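Local coordinates for protein nicotinate phosphoribosyltransferase (Saccharomyces cerevisiae, PDB 1VLP) that catalyses the first step of NAD biosynthesis from nicotinic acid, the ATP-dependent transfer of a phosphoribosyl group from phosphoribosyl diphosphate to nicotinate, giving nicotinate ribonucleotide, at residues N50-S53 with Q54-F57; K66-F69 with S70-G73. All coordinates share one frame; numbering follows the deposited sequence. Where two conformers were deposited one is given.

In the fold
Both contacts are local ones in the N-terminal domain of this type II phosphoribosyltransferase, and they follow each other along the chain. Contact 1 is the turn in the loop that leaves strand 43-50, a member of the five-stranded antiparallel sheet; contact 2 lies near the C-terminal end of helix 59-71, which that loop leads into. Their centres lie about 22 Å apart and their nearest atoms about 9 Å, so they do not touch. The turn lies on the path from sheet to helix, and both contacts pack side chains against helix 144-159. The Ser52 side chain is about 10 Å from that of Thr367, a residue inferred to bind phosphoribosyl diphosphate, whereas 66-73 lies away from the annotated sites.

Contact 1: N50-S53 with Q54-F57; sequences NRSS and QLTF
A type I beta turn, Ser52 to Leu55, reverses the chain just after strand 43-50 and is closed by Leu55 N donating to Ser52 O at 2.9 Å. The N-H points well at its acceptor (159°), although the nitrogen stands above the carbonyl plane. On the same two residues the side chains meet, and Leu55 CB packs at 3.4 Å on Ser52 O. With CG turned anti to the carbonyl carbon (chi1 -61°), Leu55 keeps its branch beside its own backbone N, the atom bonded to Ser52 O, which brings CG within 3.9 Å of Ser52 CB and CD1 equally near. Ser52 is also the centre of an inverse gamma turn, in which Ser53 N makes a weak bond to Arg51 O, so two tight turns run together where the strand gives way to the loop before helix 59-71. Asn50, the last strand residue, spans them with its amide: ND2 reaches Leu55 O at 3.0 Å, a weak, bent bond (124°). A short polar side chain suits Ser52, whose OG, in the conformer given, bonds to Asn387 N, while Leu55 gives the turn an apolar side against Leu386 and Tyr155. At the exposed corner, Gln54 bends at chi2 and its OE1 bonds to Lys123 NZ.

Contact 2: K66-F69 with S70-G73; sequences KEQF and SYLG
Glu67 O is gripped twice near the C-terminal end of helix 59-71, by Tyr71 N at 3.2 Å and by Ser70 OG at 2.6 Å. The first is the ordinary i+4 helix bond and lies in the carbonyl plane; in the second a serine hydroxyl turns back on the preceding turn, which it can do because OG sits between the backbone N and the carbonyl carbon (chi1 74°). The same oxygen also lies 3.4 Å above the plane of the Tyr71 ring, off toward its rim. Glu67 CG, anti to the backbone N (chi1 -174°), lies 3.3 Å from Tyr71 CZ, and the chain extended beyond it puts the carboxylate by the hydroxyl, its plane 10° from that of the ring. Gln68 comes instead to the ring's edge, NE2 3.7 Å from Tyr71 CE2, its amide almost perpendicular. These polar ends hold the N-terminal tail: Glu67 bonds Ser14 and His11, the latter from the expression tag, Gln68 bonds Glu15 and Val17, and Tyr71 OH bonds Ser14 O. Were Tyr71 an alanine, Ser14 O would probably lose its hydroxyl partner, and a gap would be likely to open beside Glu67 CG and the Gln68 amide. Phe69 and Leu72 turn apolar groups to helix 144-159. At Leu72 the bonding pattern shifts: its N bonds Phe69 O at 3.1 Å, an i+3 bond, and Gln68 O only weakly, at 3.5 Å.

Contact 1: N50-S53 with Q54-F57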
ATOM      1  N   ASN A  50      10.536   4.748  11.703  1.00  4.53           N
ATOM      2  CA  ASN A  50       9.524   5.468  12.455  1.00  4.51           C
ATOM      3  C   ASN A  50       9.734   6.959  12.254  1.00  5.05           C
ATOM      4  O   ASN A  50      10.655   7.551  12.832  1.00  5.86           O
ATOM      5  CB  ASN A  50       9.593   5.114  13.941  1.00  4.77           C
ATOM      6  CG  ASN A  50       8.514   5.835  14.767  1.00  6.02           C
ATOM      7  OD1 ASN A  50       7.692   6.564  14.217  1.00  5.79           O
ATOM      8  ND2 ASN A  50       8.558   5.674  16.125  1.00  3.96           N
ATOM      9  N   ARG A  51       8.941   7.547  11.368  1.00  7.09           N
ATOM     10  CA  ARG A  51       9.059   9.001  11.090  1.00 10.16           C
ATOM     11  C   ARG A  51       8.534   9.848  12.265  1.00 10.54           C
ATOM     12  O   ARG A  51       8.969  10.995  12.438  1.00 12.27           O
ATOM     13  CB  ARG A  51       8.312   9.370   9.813  1.00 11.08           C
ATOM     14  CG  ARG A  51       8.871   8.625   8.590  1.00 16.87           C
ATOM     15  CD  ARG A  51       7.920   8.654   7.412  1.00 24.64           C
ATOM     16  NE  ARG A  51       8.629   8.194   6.225  1.00 25.24           N
ATOM     17  CZ  ARG A  51       8.082   8.060   5.030  1.00 26.28           C
ATOM     18  NH1 ARG A  51       6.795   8.328   4.863  1.00 27.70           N
ATOM     19  NH2 ARG A  51       8.828   7.613   4.016  1.00 24.88           N
ATOM     20  N   SER A  52       7.651   9.271  13.065  0.50  2.00           N
ATOM     21  CA  SER A  52       7.182   9.895  14.298  0.50  3.91           C
ATOM     22  C   SER A  52       8.125   9.535  15.474  0.50  2.00           C
ATOM     23  O   SER A  52       7.751   8.832  16.376  0.50  2.00           O
ATOM     24  CB  SER A  52       5.818   9.314  14.714  0.50  7.65           C
ATOM     25  OG  SER A  52       4.808   9.268  13.731  0.50  9.02           O
ATOM     26  N   SER A  53       9.358  10.016  15.450  1.00  8.53           N
ATOM     27  CA  SER A  53      10.402   9.470  16.351  1.00 11.16           C
ATOM     28  C   SER A  53      10.251   9.876  17.810  1.00  9.44           C
ATOM     29  O   SER A  53      10.927   9.344  18.696  1.00 12.02           O
ATOM     30  CB  SER A  53      11.812   9.804  15.857  1.00 13.30           C
ATOM     31  OG  SER A  53      11.973  11.186  15.688  1.00 15.99           O
ATOM     32  N   GLN A  54       9.370  10.818  18.084  1.00  6.86           N
ATOM     33  CA  GLN A  54       9.041  11.081  19.485  1.00  8.53           C
ATOM     34  C   GLN A  54       8.059  10.058  20.075  1.00  7.22           C
ATOM     35  O   GLN A  54       7.805  10.080  21.283  1.00  5.84           O
ATOM     36  CB  GLN A  54       8.476  12.473  19.658  1.00 10.15           C
ATOM     37  CG  GLN A  54       9.502  13.622  19.463  1.00 13.69           C
ATOM     38  CD  GLN A  54      10.663  13.587  20.467  1.00 11.39           C
ATOM     39  OE1 GLN A  54      10.467  13.694  21.685  1.00 15.52           O
ATOM     40  NE2 GLN A  54      11.876  13.451  19.954  1.00 19.82           N
ATOM     41  N   LEU A  55       7.477   9.211  19.236  1.00  5.57           N
ATOM     42  CA  LEU A  55       6.606   8.147  19.692  1.00  5.17           C
ATOM     43  C   LEU A  55       7.463   6.890  19.884  1.00  8.07           C
ATOM     44  O   LEU A  55       8.140   6.442  18.965  1.00  6.57           O
ATOM     45  CB  LEU A  55       5.506   7.868  18.694  1.00  5.83           C
ATOM     46  CG  LEU A  55       4.516   9.024  18.375  1.00 10.14           C
ATOM     47  CD1 LEU A  55       3.288   8.543  17.609  1.00 11.50           C
ATOM     48  CD2 LEU A  55       4.115   9.823  19.624  1.00 13.27           C
ATOM     49  N   THR A  56       7.413   6.319  21.082  1.00  5.34           N
ATOM     50  CA  THR A  56       8.338   5.286  21.493  1.00  7.16           C
ATOM     51  C   THR A  56       7.619   4.054  22.039  1.00  4.97           C
ATOM     52  O   THR A  56       6.440   4.104  22.335  1.00  7.75           O
ATOM     53  CB  THR A  56       9.298   5.799  22.591  1.00  5.09           C
ATOM     54  OG1 THR A  56       8.620   6.013  23.855  1.00  3.46           O
ATOM     55  CG2 THR A  56       9.978   7.062  22.132  1.00  6.91           C
ATOM     56  N   PHE A  57       8.390   2.986  22.195  1.00  4.43           N
ATOM     57  CA  PHE A  57       7.861   1.707  22.641  1.00  4.68           C
ATOM     58  C   PHE A  57       8.323   1.308  24.037  1.00  4.27           C
ATOM     59  O   PHE A  57       9.337   1.788  24.550  1.00  4.88           O
ATOM     60  CB  PHE A  57       8.259   0.625  21.623  1.00  6.58           C
ATOM     61  CG  PHE A  57       7.479   0.733  20.334  1.00  4.09           C
ATOM     62  CD1 PHE A  57       7.867   1.629  19.336  1.00  7.53           C
ATOM     63  CD2 PHE A  57       6.295   0.008  20.170  1.00  3.29           C
ATOM     64  CE1 PHE A  57       7.086   1.757  18.171  1.00  3.80           C
ATOM     65  CE2 PHE A  57       5.561   0.124  19.048  1.00  4.32           C
ATOM     66  CZ  PHE A  57       5.966   1.014  18.015  1.00  2.39           C
TER

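Contact 2: K66-F69 with S70-G73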
ATOM      1  N   LYS A  66       7.395  -9.526  19.302  1.00  2.47           N
ATOM      2  CA  LYS A  66       8.269 -10.661  19.037  1.00  2.52           C
ATOM      3  C   LYS A  66       7.407 -11.937  18.836  1.00  2.00           C
ATOM      4  O   LYS A  66       7.607 -12.704  17.882  1.00  2.84           O
ATOM      5  CB  LYS A  66       9.257 -10.835  20.210  1.00  4.50           C
ATOM      6  CG  LYS A  66      10.136 -11.979  20.107  1.00 13.67           C
ATOM      7  CD  LYS A  66      11.271 -11.926  21.144  1.00 18.76           C
ATOM      8  CE  LYS A  66      11.993 -13.282  21.215  1.00 29.60           C
ATOM      9  NZ  LYS A  66      12.483 -13.723  19.895  1.00 33.82           N
ATOM     10  N   GLU A  67       6.432 -12.115  19.728  1.00  4.46           N
ATOM     11  CA  GLU A  67       5.498 -13.231  19.617  1.00  2.00           C
ATOM     12  C   GLU A  67       4.679 -13.215  18.319  1.00  3.45           C
ATOM     13  O   GLU A  67       4.615 -14.205  17.590  1.00  4.70           O
ATOM     14  CB  GLU A  67       4.630 -13.300  20.871  1.00  4.52           C
ATOM     15  CG  GLU A  67       3.728 -14.499  20.933  1.00  6.35           C
ATOM     16  CD  GLU A  67       3.216 -14.691  22.347  1.00  7.50           C
ATOM     17  OE1 GLU A  67       2.324 -13.926  22.753  1.00  4.25           O
ATOM     18  OE2 GLU A  67       3.719 -15.580  23.069  1.00  7.76           O
ATOM     19  N   GLN A  68       4.057 -12.081  18.026  1.00  2.00           N
ATOM     20  CA  GLN A  68       3.215 -11.893  16.859  1.00  3.36           C
ATOM     21  C   GLN A  68       3.979 -12.101  15.533  1.00  2.00           C
ATOM     22  O   GLN A  68       3.483 -12.720  14.598  1.00  2.97           O
ATOM     23  CB  GLN A  68       2.500 -10.533  16.928  1.00  2.45           C
ATOM     24  CG  GLN A  68       1.479 -10.426  18.037  1.00  7.13           C
ATOM     25  CD  GLN A  68       0.236 -11.251  17.834  1.00  6.94           C
ATOM     26  OE1 GLN A  68      -0.229 -11.404  16.723  1.00  4.28           O
ATOM     27  NE2 GLN A  68      -0.318 -11.757  18.914  1.00  4.48           N
ATOM     28  N   PHE A  69       5.217 -11.609  15.483  1.00  2.80           N
ATOM     29  CA  PHE A  69       6.029 -11.817  14.311  1.00  3.81           C
ATOM     30  C   PHE A  69       6.273 -13.303  14.118  1.00  4.40           C
ATOM     31  O   PHE A  69       6.245 -13.787  12.983  1.00  2.92           O
ATOM     32  CB  PHE A  69       7.373 -11.097  14.395  1.00  5.61           C
ATOM     33  CG  PHE A  69       7.307  -9.577  14.373  1.00  3.78           C
ATOM     34  CD1 PHE A  69       6.132  -8.856  14.119  1.00  2.00           C
ATOM     35  CD2 PHE A  69       8.461  -8.850  14.640  1.00  4.12           C
ATOM     36  CE1 PHE A  69       6.132  -7.461  14.072  1.00  7.31           C
ATOM     37  CE2 PHE A  69       8.458  -7.463  14.623  1.00  6.03           C
ATOM     38  CZ  PHE A  69       7.290  -6.769  14.359  1.00  5.50           C
ATOM     39  N   SER A  70       6.550 -14.029  15.206  1.00  4.10           N
ATOM     40  CA  SER A  70       6.824 -15.458  15.058  1.00  4.32           C
ATOM     41  C   SER A  70       5.618 -16.207  14.474  1.00  2.00           C
ATOM     42  O   SER A  70       5.760 -17.162  13.717  1.00  2.00           O
ATOM     43  CB  SER A  70       7.273 -16.073  16.379  1.00  5.36           C
ATOM     44  OG  SER A  70       6.196 -16.228  17.304  1.00  4.96           O
ATOM     45  N   TYR A  71       4.404 -15.786  14.867  1.00  2.00           N
ATOM     46  CA  TYR A  71       3.183 -16.419  14.402  1.00  2.00           C
ATOM     47  C   TYR A  71       2.994 -16.327  12.892  1.00  2.47           C
ATOM     48  O   TYR A  71       2.316 -17.139  12.273  1.00  3.17           O
ATOM     49  CB  TYR A  71       1.978 -15.762  15.058  1.00  3.11           C
ATOM     50  CG  TYR A  71       1.832 -15.940  16.552  1.00  2.00           C
ATOM     51  CD1 TYR A  71       2.469 -17.001  17.272  1.00  3.01           C
ATOM     52  CD2 TYR A  71       1.000 -15.093  17.251  1.00  3.11           C
ATOM     53  CE1 TYR A  71       2.264 -17.174  18.649  1.00  2.00           C
ATOM     54  CE2 TYR A  71       0.809 -15.251  18.625  1.00  4.13           C
ATOM     55  CZ  TYR A  71       1.413 -16.283  19.316  1.00  2.51           C
ATOM     56  OH  TYR A  71       1.213 -16.397  20.669  1.00  2.00           O
ATOM     57  N   LEU A  72       3.597 -15.336  12.281  1.00  2.00           N
ATOM     58  CA  LEU A  72       3.546 -15.252  10.804  1.00  3.43           C
ATOM     59  C   LEU A  72       4.095 -16.505  10.155  1.00  4.40           C
ATOM     60  O   LEU A  72       3.681 -16.891   9.063  1.00  4.93           O
ATOM     61  CB  LEU A  72       4.340 -14.040  10.312  1.00  3.88           C
ATOM     62  CG  LEU A  72       3.820 -12.700  10.821  1.00  7.26           C
ATOM     63  CD1 LEU A  72       4.712 -11.570  10.308  1.00  8.11           C
ATOM     64  CD2 LEU A  72       2.326 -12.418  10.463  1.00  6.73           C
ATOM     65  N   GLY A  73       5.063 -17.130  10.812  1.00  2.35           N
ATOM     66  CA  GLY A  73       5.595 -18.385  10.324  1.00  2.43           C
ATOM     67  C   GLY A  73       4.640 -19.591  10.350  1.00  2.54           C
ATOM     68  O   GLY A  73       4.946 -20.640   9.781  1.00  3.04           O
TER